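Pterin-4-alpha-carbinolamine dehydratase MoaB2 (Mycobacterium marinum, PDB 3RFQ) probably acts in molybdenum cofactor biosynthesis as a MogA/MoaB-family protein with a probable molybdopterin-binding domain. Local coordinates at residues Ala85-Thr99 with Val147-Ser159. Sequence-based numbering, arbitrary orientation.
Sequences AVIGGVDLVVSVGGT and VSGSTLVVNLAGS
Strands 92-96 and 151-156 run parallel, 14° apart, and pair L92 with L152 through V96 with L156. Six backbone hydrogen bonds join them, from L152 N to D91 O at the start to G97 N to L156 O at the end.

T151 OG1 donates to V90 O over 2.6 Å, nearly in line with the carbonyl; a water donates a hydrogen bond to T151 OG1 and also bridges V86 O and S150 N. N155 ND2 reaches S95 OG at 2.9 Å, tilted 20° from the amide plane. Chi1 of 67° sets S95 OG between its own N and carbonyl carbon, where it also donates to a water held by G97 O and L156 O. N155 ND2 also bonds T111 OG1 and N155 OD1 bonds L144 N, fixing the amide's rotation.

L92 CD1 packs against L152 CD2 at 3.9 Å, both leucines pointing the same way, while V94 CG1 meets L156 CD1 at 3.7 Å. V86 CG1 lies against S148 O and CG2 against S148 OG, itself bonded to I114 O.

In the mixed sheet of this α/β fold, strand 31-38 flanks 92-96; antiparallel strand 145-148 lies beside 151-156, joined by a type II' turn. Helices 51-60 and 160-180 cover the leucine face; helix 107-114 packs against S95, V153 and N155 on the other.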
ATOM      1  N   ALA C  85      23.381  23.996   9.443  1.00 26.09           N
ATOM      2  CA  ALA C  85      22.005  24.298   9.030  1.00 25.17           C
ATOM      3  C   ALA C  85      21.056  24.412  10.227  1.00 25.44           C
ATOM      4  O   ALA C  85      20.253  25.349  10.307  1.00 25.39           O
ATOM      5  CB  ALA C  85      21.495  23.292   8.030  1.00 22.93           C
ATOM      6  N   VAL C  86      21.165  23.476  11.168  1.00 26.02           N
ATOM      7  CA  VAL C  86      20.333  23.524  12.377  1.00 27.01           C
ATOM      8  C   VAL C  86      20.579  24.823  13.165  1.00 29.74           C
ATOM      9  O   VAL C  86      19.616  25.556  13.487  1.00 30.79           O
ATOM     10  CB  VAL C  86      20.534  22.271  13.266  1.00 27.29           C
ATOM     11  CG1 VAL C  86      19.820  22.431  14.618  1.00 26.86           C
ATOM     12  CG2 VAL C  86      20.043  21.007  12.518  1.00 24.03           C
ATOM     13  N   ILE C  87      21.854  25.131  13.422  1.00 30.83           N
ATOM     14  CA  ILE C  87      22.216  26.330  14.168  1.00 33.00           C
ATOM     15  C   ILE C  87      21.718  27.567  13.435  1.00 33.06           C
ATOM     16  O   ILE C  87      21.352  28.550  14.073  1.00 34.66           O
ATOM     17  CB  ILE C  87      23.748  26.397  14.457  1.00 34.97           C
ATOM     18  CG1 ILE C  87      24.155  25.290  15.454  1.00 36.02           C
ATOM     19  CG2 ILE C  87      24.199  27.805  14.966  1.00 35.36           C
ATOM     20  CD1 ILE C  87      25.693  25.094  15.603  1.00 39.58           C
ATOM     21  N   GLY C  88      21.678  27.495  12.099  1.00 32.03           N
ATOM     22  CA  GLY C  88      21.253  28.606  11.247  1.00 31.52           C
ATOM     23  C   GLY C  88      19.753  28.865  11.194  1.00 30.64           C
ATOM     24  O   GLY C  88      19.331  29.844  10.597  1.00 31.03           O
ATOM     25  N   GLY C  89      18.949  27.992  11.798  1.00 29.82           N
ATOM     26  CA  GLY C  89      17.486  28.163  11.815  1.00 29.31           C
ATOM     27  C   GLY C  89      16.729  27.748  10.554  1.00 27.91           C
ATOM     28  O   GLY C  89      15.601  28.181  10.341  1.00 28.17           O
ATOM     29  N   VAL C  90      17.355  26.931   9.711  1.00 26.60           N
ATOM     30  CA  VAL C  90      16.740  26.400   8.496  1.00 25.41           C
ATOM     31  C   VAL C  90      15.552  25.504   8.921  1.00 24.37           C
ATOM     32  O   VAL C  90      15.670  24.781   9.927  1.00 24.37           O
ATOM     33  CB  VAL C  90      17.787  25.544   7.731  1.00 25.12           C
ATOM     34  CG1 VAL C  90      17.176  24.812   6.565  1.00 23.72           C
ATOM     35  CG2 VAL C  90      18.993  26.424   7.274  1.00 27.90           C
ATOM     36  N   ASP C  91      14.430  25.548   8.197  1.00 22.26           N
ATOM     37  CA  ASP C  91      13.269  24.728   8.595  1.00 21.35           C
ATOM     38  C   ASP C  91      13.348  23.270   8.123  1.00 19.33           C
ATOM     39  O   ASP C  91      12.907  22.366   8.840  1.00 18.63           O
ATOM     40  CB  ASP C  91      11.936  25.345   8.141  1.00 20.95           C
ATOM     41  CG  ASP C  91      11.743  26.746   8.666  1.00 24.22           C
ATOM     42  OD1 ASP C  91      11.533  26.937   9.903  1.00 24.82           O
ATOM     43  OD2 ASP C  91      11.812  27.657   7.825  1.00 25.48           O
ATOM     44  N   LEU C  92      13.900  23.074   6.919  1.00 18.02           N
ATOM     45  CA  LEU C  92      13.966  21.768   6.255  1.00 16.30           C
ATOM     46  C   LEU C  92      15.327  21.535   5.624  1.00 16.97           C
ATOM     47  O   LEU C  92      15.758  22.307   4.762  1.00 18.14           O
ATOM     48  CB  LEU C  92      12.888  21.649   5.172  1.00 14.92           C
ATOM     49  CG  LEU C  92      12.926  20.364   4.308  1.00 14.10           C
ATOM     50  CD1 LEU C  92      12.908  19.079   5.166  1.00 11.23           C
ATOM     51  CD2 LEU C  92      11.810  20.319   3.280  1.00 13.38           C
ATOM     52  N   VAL C  93      16.009  20.487   6.061  1.00 16.71           N
ATOM     53  CA  VAL C  93      17.192  20.008   5.359  1.00 16.66           C
ATOM     54  C   VAL C  93      16.866  18.696   4.620  1.00 16.02           C
ATOM     55  O   VAL C  93      16.419  17.737   5.235  1.00 15.61           O
ATOM     56  CB  VAL C  93      18.401  19.804   6.308  1.00 17.40           C
ATOM     57  CG1 VAL C  93      19.661  19.296   5.509  1.00 18.22           C
ATOM     58  CG2 VAL C  93      18.731  21.095   7.039  1.00 15.76           C
ATOM     59  N   VAL C  94      17.107  18.669   3.310  1.00 15.52           N
ATOM     60  CA  VAL C  94      17.006  17.439   2.541  1.00 14.10           C
ATOM     61  C   VAL C  94      18.440  17.112   2.128  1.00 15.18           C
ATOM     62  O   VAL C  94      19.080  17.930   1.473  1.00 16.70           O
ATOM     63  CB  VAL C  94      16.094  17.644   1.294  1.00 14.00           C
ATOM     64  CG1 VAL C  94      16.037  16.405   0.440  1.00 12.81           C
ATOM     65  CG2 VAL C  94      14.676  18.053   1.709  1.00 12.00           C
ATOM     66  N   SER C  95      18.972  15.957   2.553  1.00 14.76           N
ATOM     67  CA  SER C  95      20.266  15.463   2.048  1.00 14.62           C
ATOM     68  C   SER C  95      20.006  14.439   0.933  1.00 14.03           C
ATOM     69  O   SER C  95      18.958  13.813   0.906  1.00 11.77           O
ATOM     70  CB  SER C  95      21.098  14.826   3.176  1.00 15.55           C
ATOM     71  OG  SER C  95      20.502  13.625   3.670  1.00 15.96           O
ATOM     72  N   VAL C  96      20.959  14.280   0.019  1.00 13.83           N
ATOM     73  CA  VAL C  96      20.826  13.355  -1.084  1.00 13.99           C
ATOM     74  C   VAL C  96      22.085  12.495  -1.148  1.00 15.50           C
ATOM     75  O   VAL C  96      23.226  13.021  -1.269  1.00 15.60           O
ATOM     76  CB  VAL C  96      20.575  14.120  -2.424  1.00 14.81           C
ATOM     77  CG1 VAL C  96      20.895  13.262  -3.640  1.00 17.98           C
ATOM     78  CG2 VAL C  96      19.144  14.501  -2.510  1.00 14.25           C
ATOM     79  N   GLY C  97      21.897  11.179  -1.052  1.00 14.67           N
ATOM     80  CA  GLY C  97      23.046  10.251  -1.136  1.00 15.51           C
ATOM     81  C   GLY C  97      23.534   9.679   0.200  1.00 16.17           C
ATOM     82  O   GLY C  97      23.186  10.188   1.299  1.00 15.09           O
ATOM     83  N   GLY C  98      24.329   8.612   0.095  1.00 16.84           N
ATOM     84  CA  GLY C  98      24.960   7.976   1.227  1.00 18.17           C
ATOM     85  C   GLY C  98      24.021   7.162   2.103  1.00 18.92           C
ATOM     86  O   GLY C  98      24.305   6.970   3.294  1.00 19.62           O
ATOM     87  N   THR C  99      22.933   6.643   1.517  1.00 18.42           N
ATOM     88  CA  THR C  99      21.941   5.875   2.284  1.00 18.83           C
ATOM     89  C   THR C  99      21.899   4.357   1.969  1.00 19.83           C
ATOM     90  O   THR C  99      21.038   3.652   2.502  1.00 19.16           O
ATOM     91  CB  THR C  99      20.513   6.450   2.149  1.00 17.88           C
ATOM     92  OG1 THR C  99      20.054   6.314   0.797  1.00 19.19           O
ATOM     93  CG2 THR C  99      20.464   7.927   2.552  1.00 17.33           C
ATOM     94  N   VAL C 147      13.672  15.468  13.769  1.00 20.09           N
ATOM     95  CA  VAL C 147      13.823  16.846  14.187  1.00 21.49           C
ATOM     96  C   VAL C 147      15.088  17.029  15.006  1.00 23.69           C
ATOM     97  O   VAL C 147      15.393  16.241  15.914  1.00 23.95           O
ATOM     98  CB  VAL C 147      12.581  17.340  14.954  1.00 23.07           C
ATOM     99  CG1 VAL C 147      12.773  18.765  15.398  1.00 23.44           C
ATOM    100  CG2 VAL C 147      11.351  17.285  14.044  1.00 21.55           C
ATOM    101  N   SER C 148      15.841  18.068  14.627  1.00 24.41           N
ATOM    102  CA  SER C 148      17.005  18.535  15.352  1.00 25.49           C
ATOM    103  C   SER C 148      16.782  20.020  15.643  1.00 26.43           C
ATOM    104  O   SER C 148      16.638  20.818  14.717  1.00 25.40           O
ATOM    105  CB  SER C 148      18.233  18.322  14.484  1.00 24.87           C
ATOM    106  OG  SER C 148      19.394  18.621  15.216  1.00 26.66           O
ATOM    107  N   GLY C 149      16.716  20.372  16.931  1.00 28.40           N
ATOM    108  CA  GLY C 149      16.248  21.695  17.374  1.00 29.00           C
ATOM    109  C   GLY C 149      14.885  22.018  16.779  1.00 28.06           C
ATOM    110  O   GLY C 149      13.911  21.377  17.096  1.00 28.25           O
ATOM    111  N   SER C 150      14.821  23.002  15.895  1.00 27.40           N
ATOM    112  CA  SER C 150      13.574  23.297  15.192  1.00 26.68           C
ATOM    113  C   SER C 150      13.635  22.953  13.694  1.00 23.83           C
ATOM    114  O   SER C 150      12.797  23.396  12.903  1.00 22.73           O
ATOM    115  CB  SER C 150      13.197  24.768  15.395  1.00 28.28           C
ATOM    116  OG  SER C 150      12.860  24.965  16.753  1.00 33.15           O
ATOM    117  N   THR C 151      14.618  22.138  13.325  1.00 22.27           N
ATOM    118  CA  THR C 151      14.844  21.804  11.936  1.00 19.68           C
ATOM    119  C   THR C 151      14.440  20.382  11.614  1.00 18.14           C
ATOM    120  O   THR C 151      14.904  19.437  12.264  1.00 17.61           O
ATOM    121  CB  THR C 151      16.334  21.995  11.557  1.00 20.31           C
ATOM    122  OG1 THR C 151      16.713  23.367  11.781  1.00 22.35           O
ATOM    123  CG2 THR C 151      16.575  21.625  10.083  1.00 18.24           C
ATOM    124  N   LEU C 152      13.605  20.235  10.590  1.00 16.65           N
ATOM    125  CA  LEU C 152      13.286  18.918  10.023  1.00 15.95           C
ATOM    126  C   LEU C 152      14.392  18.493   9.038  1.00 14.74           C
ATOM    127  O   LEU C 152      14.735  19.250   8.142  1.00 14.63           O
ATOM    128  CB  LEU C 152      11.889  18.932   9.347  1.00 14.52           C
ATOM    129  CG  LEU C 152      11.478  17.686   8.527  1.00 14.05           C
ATOM    130  CD1 LEU C 152      11.353  16.375   9.367  1.00 10.58           C
ATOM    131  CD2 LEU C 152      10.182  17.952   7.728  1.00 10.37           C
ATOM    132  N   VAL C 153      14.953  17.297   9.222  1.00 14.52           N
ATOM    133  CA  VAL C 153      16.025  16.768   8.359  1.00 14.59           C
ATOM    134  C   VAL C 153      15.547  15.444   7.774  1.00 14.21           C
ATOM    135  O   VAL C 153      15.099  14.572   8.505  1.00 14.92           O
ATOM    136  CB  VAL C 153      17.297  16.455   9.183  1.00 15.90           C
ATOM    137  CG1 VAL C 153      18.430  15.840   8.311  1.00 14.63           C
ATOM    138  CG2 VAL C 153      17.773  17.703   9.965  1.00 16.44           C
ATOM    139  N   VAL C 154      15.650  15.306   6.463  1.00 13.65           N
ATOM    140  CA  VAL C 154      15.218  14.094   5.753  1.00 13.63           C
ATOM    141  C   VAL C 154      16.349  13.617   4.854  1.00 13.33           C
ATOM    142  O   VAL C 154      16.895  14.414   4.105  1.00 15.06           O
ATOM    143  CB  VAL C 154      13.917  14.385   4.929  1.00 13.50           C
ATOM    144  CG1 VAL C 154      13.461  13.125   4.136  1.00 11.66           C
ATOM    145  CG2 VAL C 154      12.789  14.870   5.894  1.00 11.02           C
ATOM    146  N   ASN C 155      16.764  12.357   4.970  1.00 13.62           N
ATOM    147  CA  ASN C 155      17.811  11.817   4.099  1.00 13.41           C
ATOM    148  C   ASN C 155      17.137  11.104   2.951  1.00 13.01           C
ATOM    149  O   ASN C 155      16.344  10.181   3.169  1.00 12.68           O
ATOM    150  CB  ASN C 155      18.687  10.757   4.789  1.00 14.38           C
ATOM    151  CG  ASN C 155      19.317  11.202   6.124  1.00 15.35           C
ATOM    152  OD1 ASN C 155      19.366  10.390   7.037  1.00 15.77           O
ATOM    153  ND2 ASN C 155      19.855  12.437   6.221  1.00 11.91           N
ATOM    154  N   LEU C 156      17.439  11.497   1.719  1.00 12.93           N
ATOM    155  CA  LEU C 156      16.997  10.705   0.551  1.00 12.67           C
ATOM    156  C   LEU C 156      18.151   9.937  -0.118  1.00 14.22           C
ATOM    157  O   LEU C 156      19.314  10.377  -0.076  1.00 14.71           O
ATOM    158  CB  LEU C 156      16.333  11.621  -0.480  1.00 12.04           C
ATOM    159  CG  LEU C 156      15.169  12.505  -0.024  1.00 10.06           C
ATOM    160  CD1 LEU C 156      14.683  13.372  -1.213  1.00  9.92           C
ATOM    161  CD2 LEU C 156      14.042  11.655   0.536  1.00  9.29           C
ATOM    162  N   ALA C 157      17.825   8.809  -0.747  1.00 14.24           N
ATOM    163  CA  ALA C 157      18.787   8.102  -1.584  1.00 16.15           C
ATOM    164  C   ALA C 157      19.242   8.954  -2.775  1.00 16.60           C
ATOM    165  O   ALA C 157      18.595   9.958  -3.128  1.00 15.80           O
ATOM    166  CB  ALA C 157      18.223   6.745  -2.066  1.00 15.74           C
ATOM    167  N   GLY C 158      20.357   8.560  -3.384  1.00 17.94           N
ATOM    168  CA  GLY C 158      20.983   9.385  -4.421  1.00 18.79           C
ATOM    169  C   GLY C 158      20.492   9.327  -5.872  1.00 19.49           C
ATOM    170  O   GLY C 158      20.763  10.254  -6.641  1.00 20.62           O
ATOM    171  N   SER C 159      19.789   8.270  -6.295  1.00 18.95           N
ATOM    172  CA  SER C 159      19.444   8.174  -7.730  1.00 18.98           C
ATOM    173  C   SER C 159      18.439   9.307  -8.082  1.00 18.60           C
ATOM    174  O   SER C 159      17.753   9.809  -7.209  1.00 17.03           O
ATOM    175  CB  SER C 159      18.828   6.810  -8.059  1.00 19.10           C
ATOM    176  OG  SER C 159      17.497   6.765  -7.552  1.00 16.42           O
TER
HETATM  177  O   HOH W   1      16.682  24.624  14.215  1.00 15.59           O
HETATM  178  O   HOH W   2      20.786  11.446   1.989  1.00  5.34           O
HETATM  179  O   HOH W   3      21.777   6.718  -1.457  1.00  9.77           O